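Local coordinates for proto-oncogene tyrosine-protein kinase receptor Ret (Danio rerio, PDB 7AMK) that is a receptor tyrosine kinase whose extracellular cadherin-like domains probably take part in recognising GDNF presented by its co-receptor GFR alpha 1, at residues Y317-S322 with F333-L338; F294-K299 with L353-T358; D287-N292 with Q323-T328. The protein carries 4 engineered substitutions. One frame throughout, in Å; residues are numbered along the deposited sequence.

How the contacts relate
Following the chain from the N terminus, helix 288-293 of the third cadherin-like domain opens contact 3, and strand 294-303, directly after it, opens contact 2. Strand 312-321 then begins contact 1. The loop 323-328 returns to the helix and closes contact 3; residues 333-338 close contact 1 after only ten intervening residues, and 353-358 close contact 2 last. Contact 1 therefore lies wholly within the span of contact 2, while contact 3 crosses both. Contacts 1 and 2, with centres about 2 Å apart, join the two facing sheets of one beta sandwich. Contact 3, 12 to 14 Å from them between centres, ties the helix to the loop at one end of that sandwich.

Contact 1: Y317-S322 with F333-L338; sequences YKLKLS and FLLGYL. With NAG (2-acetamido-2-deoxy-beta-D-glucopyranose), chain E.
In Tyr317 CG lies beside the backbone N (chi1 -66°), in Tyr337 it is anti to that residue's own N (chi1 -167°), and both rings extend into the space between the strands. The side chains cross at roughly a right angle, and CE2 of Tyr337 sits 3.8 Å from CE1 of Tyr317 and equally near CD1 of Tyr317. With ring centroids 5.8 Å apart and planes inclined at 54°, the pair is oblique, neither a stack nor a T-shape. One methyl meets another where Leu319 CD1 lies 3.9 Å from Leu335 CD2. No hydrogen bond spans the two segments, whose paired CA atoms are 9.5 Å (Tyr317 and Tyr337) and 9.8 Å (Leu319 and Leu335) apart, as in facing sheets. Leu338, next to Tyr337 but on the other face of the strand, brings CD2 within 3.6 Å of O7 of a NAG (chain E). The contact is thus a core layer of the third cadherin-like beta sandwich of RET. Tyr317 also stacks on His298 and touches Leu279 of strand 279-283. Backbone bonds join Tyr317 with Leu259 and Leu319 with Phe256 and Gly257 of strand 255-263, and, on the other side, Lys318 with Glu297 and Lys320 with Ala295.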
loop_
_atom_site.group_PDB
_atom_site.type_symbol
_atom_site.label_atom_id
_atom_site.label_comp_id
_atom_site.label_asym_id
_atom_site.label_seq_id
_atom_site.Cartn_x
_atom_site.Cartn_y
_atom_site.Cartn_z
ATOM N N TYR A 317 -6.620 6.550 11.905
ATOM C CA TYR A 317 -5.333 7.026 12.395
ATOM C C TYR A 317 -4.276 5.977 12.068
ATOM O O TYR A 317 -4.413 4.811 12.455
ATOM C CB TYR A 317 -5.400 7.292 13.904
ATOM C CG TYR A 317 -6.329 8.433 14.235
ATOM C CD1 TYR A 317 -5.858 9.739 14.239
ATOM C CD2 TYR A 317 -7.683 8.209 14.505
ATOM C CE1 TYR A 317 -6.671 10.778 14.520
ATOM C CE2 TYR A 317 -8.523 9.266 14.792
ATOM C CZ TYR A 317 -8.007 10.554 14.794
ATOM O OH TYR A 317 -8.802 11.648 15.059
ATOM N N LYS A 318 -3.232 6.384 11.351
ATOM C CA LYS A 318 -2.219 5.447 10.880
ATOM C C LYS A 318 -0.838 5.916 11.323
ATOM O O LYS A 318 -0.454 7.052 11.053
ATOM C CB LYS A 318 -2.285 5.312 9.355
ATOM C CG LYS A 318 -3.682 4.968 8.828
ATOM C CD LYS A 318 -3.719 4.926 7.306
ATOM N N LEU A 319 -0.095 5.054 12.005
ATOM C CA LEU A 319 1.276 5.389 12.353
ATOM C C LEU A 319 2.141 5.262 11.107
ATOM O O LEU A 319 2.108 4.236 10.425
ATOM C CB LEU A 319 1.787 4.484 13.473
ATOM C CG LEU A 319 3.205 4.766 13.997
ATOM C CD1 LEU A 319 3.343 6.217 14.446
ATOM C CD2 LEU A 319 3.575 3.810 15.133
ATOM N N LYS A 320 2.895 6.312 10.794
ATOM C CA LYS A 320 3.679 6.364 9.563
ATOM C C LYS A 320 5.147 6.618 9.891
ATOM O O LYS A 320 5.462 7.266 10.894
ATOM C CB LYS A 320 3.156 7.472 8.631
ATOM C CG LYS A 320 3.248 7.161 7.160
ATOM C CD LYS A 320 2.466 8.191 6.361
ATOM N N LEU A 321 6.042 6.109 9.039
ATOM C CA LEU A 321 7.466 6.429 9.131
ATOM C C LEU A 321 7.778 7.724 8.384
ATOM O O LEU A 321 7.384 7.888 7.226
ATOM C CB LEU A 321 8.330 5.294 8.563
ATOM C CG LEU A 321 8.819 4.226 9.533
ATOM C CD1 LEU A 321 9.640 3.186 8.793
ATOM C CD2 LEU A 321 9.636 4.868 10.630
ATOM N N SER A 322 8.519 8.624 9.045
ATOM C CA SER A 322 8.982 9.870 8.436
ATOM C C SER A 322 10.151 9.656 7.489
ATOM O O SER A 322 10.224 10.318 6.447
ATOM C CB SER A 322 9.402 10.865 9.521
ATOM O OG SER A 322 8.321 11.148 10.398
ATOM N N PHE A 333 8.455 1.344 22.610
ATOM C CA PHE A 333 7.806 2.427 23.339
ATOM C C PHE A 333 6.290 2.360 23.168
ATOM O O PHE A 333 5.763 1.803 22.196
ATOM C CB PHE A 333 8.323 3.795 22.872
ATOM C CG PHE A 333 8.180 4.009 21.402
ATOM C CD1 PHE A 333 7.003 4.526 20.876
ATOM C CD2 PHE A 333 9.206 3.665 20.539
ATOM C CE1 PHE A 333 6.861 4.710 19.516
ATOM C CE2 PHE A 333 9.072 3.854 19.167
ATOM C CZ PHE A 333 7.903 4.370 18.659
ATOM N N LEU A 334 5.592 2.956 24.130
ATOM C CA LEU A 334 4.136 3.014 24.127
ATOM C C LEU A 334 3.761 4.455 23.782
ATOM O O LEU A 334 3.886 5.357 24.612
ATOM C CB LEU A 334 3.573 2.551 25.471
ATOM C CG LEU A 334 2.037 2.540 25.606
ATOM C CD1 LEU A 334 1.362 1.705 24.507
ATOM C CD2 LEU A 334 1.568 2.098 27.006
ATOM N N LEU A 335 3.323 4.672 22.544
ATOM C CA LEU A 335 3.134 6.014 22.000
ATOM C C LEU A 335 1.670 6.404 22.165
ATOM O O LEU A 335 0.782 5.801 21.555
ATOM C CB LEU A 335 3.566 6.058 20.535
ATOM C CG LEU A 335 3.296 7.327 19.714
ATOM C CD1 LEU A 335 4.110 8.505 20.239
ATOM C CD2 LEU A 335 3.572 7.101 18.231
ATOM N N GLY A 336 1.413 7.400 23.003
ATOM C CA GLY A 336 0.071 7.896 23.190
ATOM C C GLY A 336 -0.281 8.947 22.155
ATOM O O GLY A 336 0.584 9.693 21.684
ATOM N N TYR A 337 -1.568 8.988 21.787
ATOM C CA TYR A 337 -2.073 9.979 20.836
ATOM C C TYR A 337 -3.462 10.419 21.291
ATOM O O TYR A 337 -4.417 9.644 21.207
ATOM C CB TYR A 337 -2.101 9.417 19.412
ATOM C CG TYR A 337 -2.315 10.478 18.359
ATOM C CD1 TYR A 337 -1.269 11.294 17.955
ATOM C CD2 TYR A 337 -3.564 10.671 17.769
ATOM C CE1 TYR A 337 -1.453 12.268 17.002
ATOM C CE2 TYR A 337 -3.758 11.637 16.820
ATOM C CZ TYR A 337 -2.696 12.440 16.439
ATOM O OH TYR A 337 -2.856 13.416 15.477
ATOM N N LEU A 338 -3.566 11.656 21.780
ATOM C CA LEU A 338 -4.823 12.202 22.284
ATOM C C LEU A 338 -5.641 12.772 21.134
ATOM O O LEU A 338 -5.192 13.701 20.449
ATOM C CB LEU A 338 -4.565 13.289 23.321
ATOM C CG LEU A 338 -5.843 13.898 23.874
ATOM C CD1 LEU A 338 -6.517 12.915 24.811
ATOM C CD2 LEU A 338 -5.522 15.179 24.579
HETATM C C1 NAG E . -9.535 19.634 24.003
HETATM C C2 NAG E . -8.628 19.975 25.191
HETATM C C3 NAG E . -9.224 21.134 25.992
HETATM C C4 NAG E . -9.595 22.314 25.102
HETATM C C5 NAG E . -10.419 21.852 23.901
HETATM C C6 NAG E . -10.692 22.940 22.880
HETATM C C7 NAG E . -7.289 18.206 26.277
HETATM C C8 NAG E . -6.087 18.815 25.612
HETATM N N2 NAG E . -8.462 18.811 26.048
HETATM O O3 NAG E . -8.307 21.542 27.003
HETATM O O4 NAG E . -10.435 23.177 25.859
HETATM O O5 NAG E . -9.740 20.798 23.208
HETATM O O6 NAG E . -9.830 24.063 23.006
HETATM O O7 NAG E . -7.202 17.212 26.993
#

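Contact 2: F294-K299 with L353-T358; sequences FAIEHK and LHFNVT. With NAG (2-acetamido-2-deoxy-beta-D-glucopyranose), chain F.
Ile296 pushes its terminal methyl, CD1, against the ring of Phe355, coming within 3.7 Å of CE2 and 4.0 Å of CD2. The two side chains approach from opposite directions, and the methyl comes in obliquely, at the CD2-CE2 bond. Phe355 places its ring there by holding CG beside the backbone N (chi1 -71°), which aims it across the sandwich. A looser second touch lies next to the first: CZ of Phe294 is 4.3 Å from CG1 of Val357. Phe294 is also where the chain leaves helix 288-293 and becomes strand, and its ring meets Phe333 edge-to-face. The outer side of strand 350-359 has a different character. Asn356, on the face of the strand opposite Phe355 and Val357, is N-glycosylated, its ND2 bonded covalently at 1.4 Å to C1 of a NAG (chain F), and the same ND2 is hydrogen-bonded to Asp243 of strand 241-246. Across the contact itself there are only carbon-to-carbon touches, about 131 Å² of buried surface and no hydrogen bond, so between these two segments the sheets of the cadherin-like domain meet through apolar burial, with no directional bond and with the sugar kept on the outer side.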
loop_
_atom_site.group_PDB
_atom_site.type_symbol
_atom_site.label_atom_id
_atom_site.label_comp_id
_atom_site.label_asym_id
_atom_site.label_seq_id
_atom_site.Cartn_x
_atom_site.Cartn_y
_atom_site.Cartn_z
ATOM N N PHE A 294 8.704 9.244 13.449
ATOM C CA PHE A 294 7.354 8.714 13.372
ATOM C C PHE A 294 6.358 9.857 13.213
ATOM O O PHE A 294 6.631 11.003 13.575
ATOM C CB PHE A 294 7.018 7.872 14.616
ATOM C CG PHE A 294 7.739 6.551 14.667
ATOM C CD1 PHE A 294 7.193 5.418 14.075
ATOM C CD2 PHE A 294 8.965 6.443 15.302
ATOM C CE1 PHE A 294 7.861 4.201 14.111
ATOM C CE2 PHE A 294 9.639 5.231 15.350
ATOM C CZ PHE A 294 9.089 4.106 14.752
ATOM N N ALA A 295 5.201 9.537 12.643
ATOM C CA ALA A 295 4.142 10.522 12.482
ATOM C C ALA A 295 2.825 9.785 12.370
ATOM O O ALA A 295 2.782 8.626 11.946
ATOM C CB ALA A 295 4.357 11.414 11.253
ATOM N N ILE A 296 1.750 10.461 12.758
ATOM C CA ILE A 296 0.407 9.911 12.642
ATOM C C ILE A 296 -0.253 10.514 11.411
ATOM O O ILE A 296 -0.191 11.729 11.199
ATOM C CB ILE A 296 -0.423 10.190 13.905
ATOM C CG1 ILE A 296 0.259 9.585 15.133
ATOM C CG2 ILE A 296 -1.840 9.665 13.722
ATOM C CD1 ILE A 296 0.477 8.116 15.048
ATOM N N GLU A 297 -0.873 9.669 10.595
ATOM C CA GLU A 297 -1.706 10.108 9.485
ATOM C C GLU A 297 -3.172 9.999 9.892
ATOM O O GLU A 297 -3.623 8.936 10.339
ATOM C CB GLU A 297 -1.446 9.272 8.233
ATOM N N HIS A 298 -3.910 11.092 9.737
ATOM C CA HIS A 298 -5.325 11.137 10.069
ATOM C C HIS A 298 -6.140 11.361 8.796
ATOM O O HIS A 298 -5.819 12.245 7.997
ATOM C CB HIS A 298 -5.593 12.243 11.091
ATOM C CG HIS A 298 -7.045 12.445 11.389
ATOM N ND1 HIS A 298 -7.557 13.651 11.817
ATOM C CD2 HIS A 298 -8.095 11.592 11.316
ATOM C CE1 HIS A 298 -8.863 13.534 11.984
ATOM N NE2 HIS A 298 -9.215 12.296 11.689
ATOM N N LYS A 299 -7.176 10.544 8.595
ATOM C CA LYS A 299 -8.166 10.778 7.547
ATOM C C LYS A 299 -9.541 10.416 8.096
ATOM O O LYS A 299 -9.657 9.677 9.077
ATOM C CB LYS A 299 -7.868 9.971 6.277
ATOM C CG LYS A 299 -7.385 10.799 5.114
ATOM C CD LYS A 299 -5.870 10.977 5.118
ATOM C CE LYS A 299 -5.141 9.814 4.439
ATOM N N LEU A 353 -5.446 7.306 22.206
ATOM C CA LEU A 353 -5.035 6.159 21.408
ATOM C C LEU A 353 -3.600 5.772 21.740
ATOM O O LEU A 353 -2.785 6.622 22.104
ATOM C CB LEU A 353 -5.144 6.448 19.915
ATOM C CG LEU A 353 -6.541 6.766 19.393
ATOM C CD1 LEU A 353 -6.464 7.112 17.908
ATOM C CD2 LEU A 353 -7.442 5.579 19.663
ATOM N N HIS A 354 -3.296 4.481 21.586
ATOM C CA HIS A 354 -2.009 3.914 21.966
ATOM C C HIS A 354 -1.445 3.096 20.821
ATOM O O HIS A 354 -2.115 2.195 20.303
ATOM C CB HIS A 354 -2.123 3.020 23.210
ATOM C CG HIS A 354 -2.711 3.709 24.396
ATOM N ND1 HIS A 354 -4.008 3.498 24.811
ATOM C CD2 HIS A 354 -2.184 4.614 25.252
ATOM C CE1 HIS A 354 -4.253 4.237 25.879
ATOM N NE2 HIS A 354 -3.164 4.926 26.165
ATOM N N PHE A 355 -0.205 3.395 20.449
ATOM C CA PHE A 355 0.549 2.579 19.512
ATOM C C PHE A 355 1.674 1.925 20.303
ATOM O O PHE A 355 2.538 2.619 20.852
ATOM C CB PHE A 355 1.064 3.411 18.337
ATOM C CG PHE A 355 -0.031 3.857 17.384
ATOM C CD1 PHE A 355 -0.483 3.010 16.384
ATOM C CD2 PHE A 355 -0.606 5.123 17.493
ATOM C CE1 PHE A 355 -1.493 3.411 15.504
ATOM C CE2 PHE A 355 -1.609 5.530 16.619
ATOM C CZ PHE A 355 -2.056 4.665 15.622
ATOM N N ASN A 356 1.620 0.595 20.396
ATOM C CA ASN A 356 2.599 -0.215 21.119
ATOM C C ASN A 356 3.646 -0.662 20.105
ATOM O O ASN A 356 3.446 -1.643 19.387
ATOM C CB ASN A 356 1.909 -1.402 21.785
ATOM C CG ASN A 356 2.862 -2.264 22.551
ATOM O OD1 ASN A 356 3.917 -1.802 22.955
ATOM N ND2 ASN A 356 2.499 -3.522 22.765
ATOM N N VAL A 357 4.765 0.056 20.037
ATOM C CA VAL A 357 5.707 -0.070 18.927
ATOM C C VAL A 357 6.912 -0.899 19.353
ATOM O O VAL A 357 7.577 -0.586 20.351
ATOM C CB VAL A 357 6.158 1.311 18.422
ATOM C CG1 VAL A 357 7.153 1.150 17.261
ATOM C CG2 VAL A 357 4.949 2.165 18.033
ATOM N N THR A 358 7.209 -1.935 18.577
ATOM C CA THR A 358 8.453 -2.691 18.690
ATOM C C THR A 358 9.273 -2.449 17.431
ATOM O O THR A 358 8.814 -2.750 16.327
ATOM C CB THR A 358 8.177 -4.188 18.868
ATOM O OG1 THR A 358 7.675 -4.428 20.186
ATOM C CG2 THR A 358 9.452 -5.000 18.664
HETATM C C1 NAG F . 3.342 -4.441 23.499
HETATM C C2 NAG F . 2.601 -5.009 24.722
HETATM C C3 NAG F . 3.438 -6.079 25.423
HETATM C C4 NAG F . 3.950 -7.117 24.435
HETATM C C5 NAG F . 4.684 -6.426 23.297
HETATM C C6 NAG F . 5.182 -7.387 22.242
HETATM C C7 NAG F . 1.023 -3.462 25.788
HETATM C C8 NAG F . 0.850 -2.377 26.808
HETATM N N2 NAG F . 2.260 -3.951 25.658
HETATM O O3 NAG F . 2.635 -6.713 26.413
HETATM O O4 NAG F . 4.841 -8.010 25.094
HETATM O O5 NAG F . 3.781 -5.517 22.652
HETATM O O6 NAG F . 4.135 -7.752 21.354
HETATM O O7 NAG F . 0.085 -3.874 25.107
#

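Contact 3: D287-N292 with Q323-T328; sequences DSWIKN and QNLSVT. With NAG (2-acetamido-2-deoxy-beta-D-glucopyranose), chain D.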
loop_
_atom_site.group_PDB
_atom_site.type_symbol
_atom_site.label_atom_id
_atom_site.label_comp_id
_atom_site.label_asym_id
_atom_site.label_seq_id
_atom_site.Cartn_x
_atom_site.Cartn_y
_atom_site.Cartn_z
ATOM N N ASP A 287 10.000 13.595 22.984
ATOM C CA ASP A 287 11.108 12.711 22.631
ATOM C C ASP A 287 11.489 12.986 21.180
ATOM O O ASP A 287 10.674 12.790 20.275
ATOM C CB ASP A 287 10.721 11.252 22.848
ATOM C CG ASP A 287 11.873 10.283 22.602
ATOM O OD1 ASP A 287 12.669 10.510 21.658
ATOM O OD2 ASP A 287 11.978 9.284 23.347
ATOM N N SER A 288 12.723 13.451 20.965
ATOM C CA SER A 288 13.112 13.914 19.639
ATOM C C SER A 288 13.193 12.755 18.659
ATOM O O SER A 288 12.807 12.885 17.490
ATOM C CB SER A 288 14.449 14.661 19.708
ATOM O OG SER A 288 15.513 13.805 20.102
ATOM N N TRP A 289 13.690 11.607 19.114
ATOM C CA TRP A 289 13.799 10.465 18.223
ATOM C C TRP A 289 12.428 10.054 17.705
ATOM O O TRP A 289 12.230 9.910 16.495
ATOM C CB TRP A 289 14.487 9.309 18.942
ATOM C CG TRP A 289 14.737 8.135 18.062
ATOM C CD1 TRP A 289 15.791 7.953 17.222
ATOM C CD2 TRP A 289 13.914 6.971 17.934
ATOM N NE1 TRP A 289 15.676 6.749 16.574
ATOM C CE2 TRP A 289 14.532 6.126 16.995
ATOM C CE3 TRP A 289 12.714 6.564 18.522
ATOM C CZ2 TRP A 289 13.996 4.895 16.631
ATOM C CZ3 TRP A 289 12.176 5.338 18.156
ATOM C CH2 TRP A 289 12.820 4.520 17.221
ATOM N N ILE A 290 11.458 9.896 18.606
ATOM C CA ILE A 290 10.112 9.503 18.189
ATOM C C ILE A 290 9.521 10.532 17.231
ATOM O O ILE A 290 9.023 10.183 16.156
ATOM C CB ILE A 290 9.204 9.291 19.414
ATOM C CG1 ILE A 290 9.732 8.144 20.274
ATOM C CG2 ILE A 290 7.779 8.997 18.969
ATOM C CD1 ILE A 290 8.931 7.911 21.516
ATOM N N LYS A 291 9.568 11.818 17.605
ATOM C CA LYS A 291 8.949 12.857 16.778
ATOM C C LYS A 291 9.581 12.936 15.387
ATOM O O LYS A 291 8.868 13.068 14.386
ATOM C CB LYS A 291 9.036 14.216 17.473
ATOM C CG LYS A 291 8.336 14.294 18.822
ATOM N N ASN A 292 10.910 12.856 15.300
ATOM C CA ASN A 292 11.611 13.007 14.025
ATOM C C ASN A 292 11.551 11.773 13.135
ATOM O O ASN A 292 11.914 11.868 11.958
ATOM C CB ASN A 292 13.087 13.351 14.254
ATOM C CG ASN A 292 13.302 14.812 14.555
ATOM O OD1 ASN A 292 12.520 15.668 14.139
ATOM N ND2 ASN A 292 14.364 15.109 15.282
ATOM N N GLN A 323 11.065 8.749 7.842
ATOM C CA GLN A 323 12.250 8.459 7.053
ATOM C C GLN A 323 12.679 7.022 7.303
ATOM O O GLN A 323 12.311 6.413 8.312
ATOM C CB GLN A 323 13.390 9.420 7.397
ATOM C CG GLN A 323 13.591 9.585 8.888
ATOM C CD GLN A 323 14.397 10.816 9.224
ATOM O OE1 GLN A 323 15.123 11.340 8.381
ATOM N NE2 GLN A 323 14.268 11.294 10.458
ATOM N N ASN A 324 13.473 6.490 6.369
ATOM C CA ASN A 324 14.007 5.137 6.504
ATOM C C ASN A 324 14.795 4.998 7.801
ATOM O O ASN A 324 15.820 5.660 7.982
ATOM C CB ASN A 324 14.900 4.800 5.311
ATOM C CG ASN A 324 14.213 5.065 3.983
ATOM O OD1 ASN A 324 12.981 5.141 3.905
ATOM N ND2 ASN A 324 15.008 5.217 2.933
ATOM N N LEU A 325 14.319 4.130 8.698
ATOM C CA LEU A 325 14.972 3.935 9.988
ATOM C C LEU A 325 16.202 3.055 9.837
ATOM O O LEU A 325 16.148 1.989 9.210
ATOM C CB LEU A 325 14.018 3.311 10.999
ATOM C CG LEU A 325 13.433 4.311 11.993
ATOM C CD1 LEU A 325 13.568 3.791 13.420
ATOM C CD2 LEU A 325 14.092 5.682 11.832
ATOM N N SER A 326 17.313 3.504 10.420
ATOM C CA SER A 326 18.544 2.740 10.357
ATOM C C SER A 326 18.294 1.315 10.833
ATOM O O SER A 326 17.517 1.078 11.761
ATOM C CB SER A 326 19.621 3.408 11.208
ATOM O OG SER A 326 20.736 2.554 11.356
ATOM N N VAL A 327 18.937 0.357 10.174
ATOM C CA VAL A 327 18.762 -1.029 10.573
ATOM C C VAL A 327 19.362 -1.332 11.935
ATOM O O VAL A 327 19.072 -2.397 12.491
ATOM C CB VAL A 327 19.359 -1.958 9.504
ATOM C CG1 VAL A 327 18.665 -1.720 8.189
ATOM C CG2 VAL A 327 20.864 -1.733 9.385
ATOM N N THR A 328 20.167 -0.426 12.501
ATOM C CA THR A 328 20.746 -0.664 13.817
ATOM C C THR A 328 19.841 -0.216 14.959
ATOM O O THR A 328 20.079 -0.618 16.101
ATOM C CB THR A 328 22.126 0.018 13.946
ATOM O OG1 THR A 328 21.996 1.440 13.884
ATOM C CG2 THR A 328 23.062 -0.440 12.836
HETATM C C1 NAG D . 14.518 5.465 1.600
HETATM C C2 NAG D . 15.531 6.308 0.825
HETATM C C3 NAG D . 15.092 6.474 -0.629
HETATM C C4 NAG D . 14.823 5.117 -1.271
HETATM C C5 NAG D . 13.837 4.318 -0.419
HETATM C C6 NAG D . 13.633 2.904 -0.916
HETATM C C7 NAG D . 14.968 8.675 1.246
HETATM C C8 NAG D . 15.347 9.914 2.000
HETATM N N2 NAG D . 15.739 7.602 1.460
HETATM O O3 NAG D . 16.113 7.163 -1.342
HETATM O O4 NAG D . 14.268 5.288 -2.573
HETATM O O5 NAG D . 14.320 4.209 0.928
HETATM O O6 NAG D . 14.674 2.043 -0.472
HETATM O O7 NAG D . 14.009 8.649 0.482
#
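Trp289 and Leu325 form the close-packed half of this contact, which joins an N-capped helix of the third cadherin-like domain to the loop that follows strand 312-321. CD1 of Leu325 comes to 3.4 Å from CZ2 of Trp289, a tight approach, and to 3.9 Å from CH2. The indole and the leucine cross obliquely, the methyl arriving neither squarely over the face nor at the edge. Trp289 reaches out because its CG stands opposite the backbone N (chi1 -175°), which carries the six-membered ring towards the loop. Leu325 is buried, but its chi1 of -102° is not a staggered value, so the exact placing of this methyl is less certain. Phe333 of strand 331-341 meets the rim of the six-membered ring at CZ3, close to the indole plane, and Phe294 lies on the same side of the indole as the leucine methyl. OD1 of Asp287 accepts weak bonds from the backbone N of Trp289 and of Ile290, capping the helix.

The other half is looser and faces solvent. Asn292 and Gln323 are both exposed, and what joins them is one bond from Gln323 NE2 to Asn292 O, 2.8 Å long yet weak because it is strongly bent, at 121° about the hydrogen. Gln323 NE2 also makes a weak bond to Asn293 OD1, so two weak bonds, to a backbone and a side-chain oxygen at the helix end, hold the amide loosely. Next along the loop, Asn324 carries a glycan through ND2, while its OD1 accepts from Glu252 N.

Beyond Leu325 the loop tightens into an ST turn whose hydroxyl also reaches Asn463, in the fourth cadherin-like domain: Ser326 OG accepts from Thr328 N at 3.2 Å and from Thr328 OG1 at 3.0 Å.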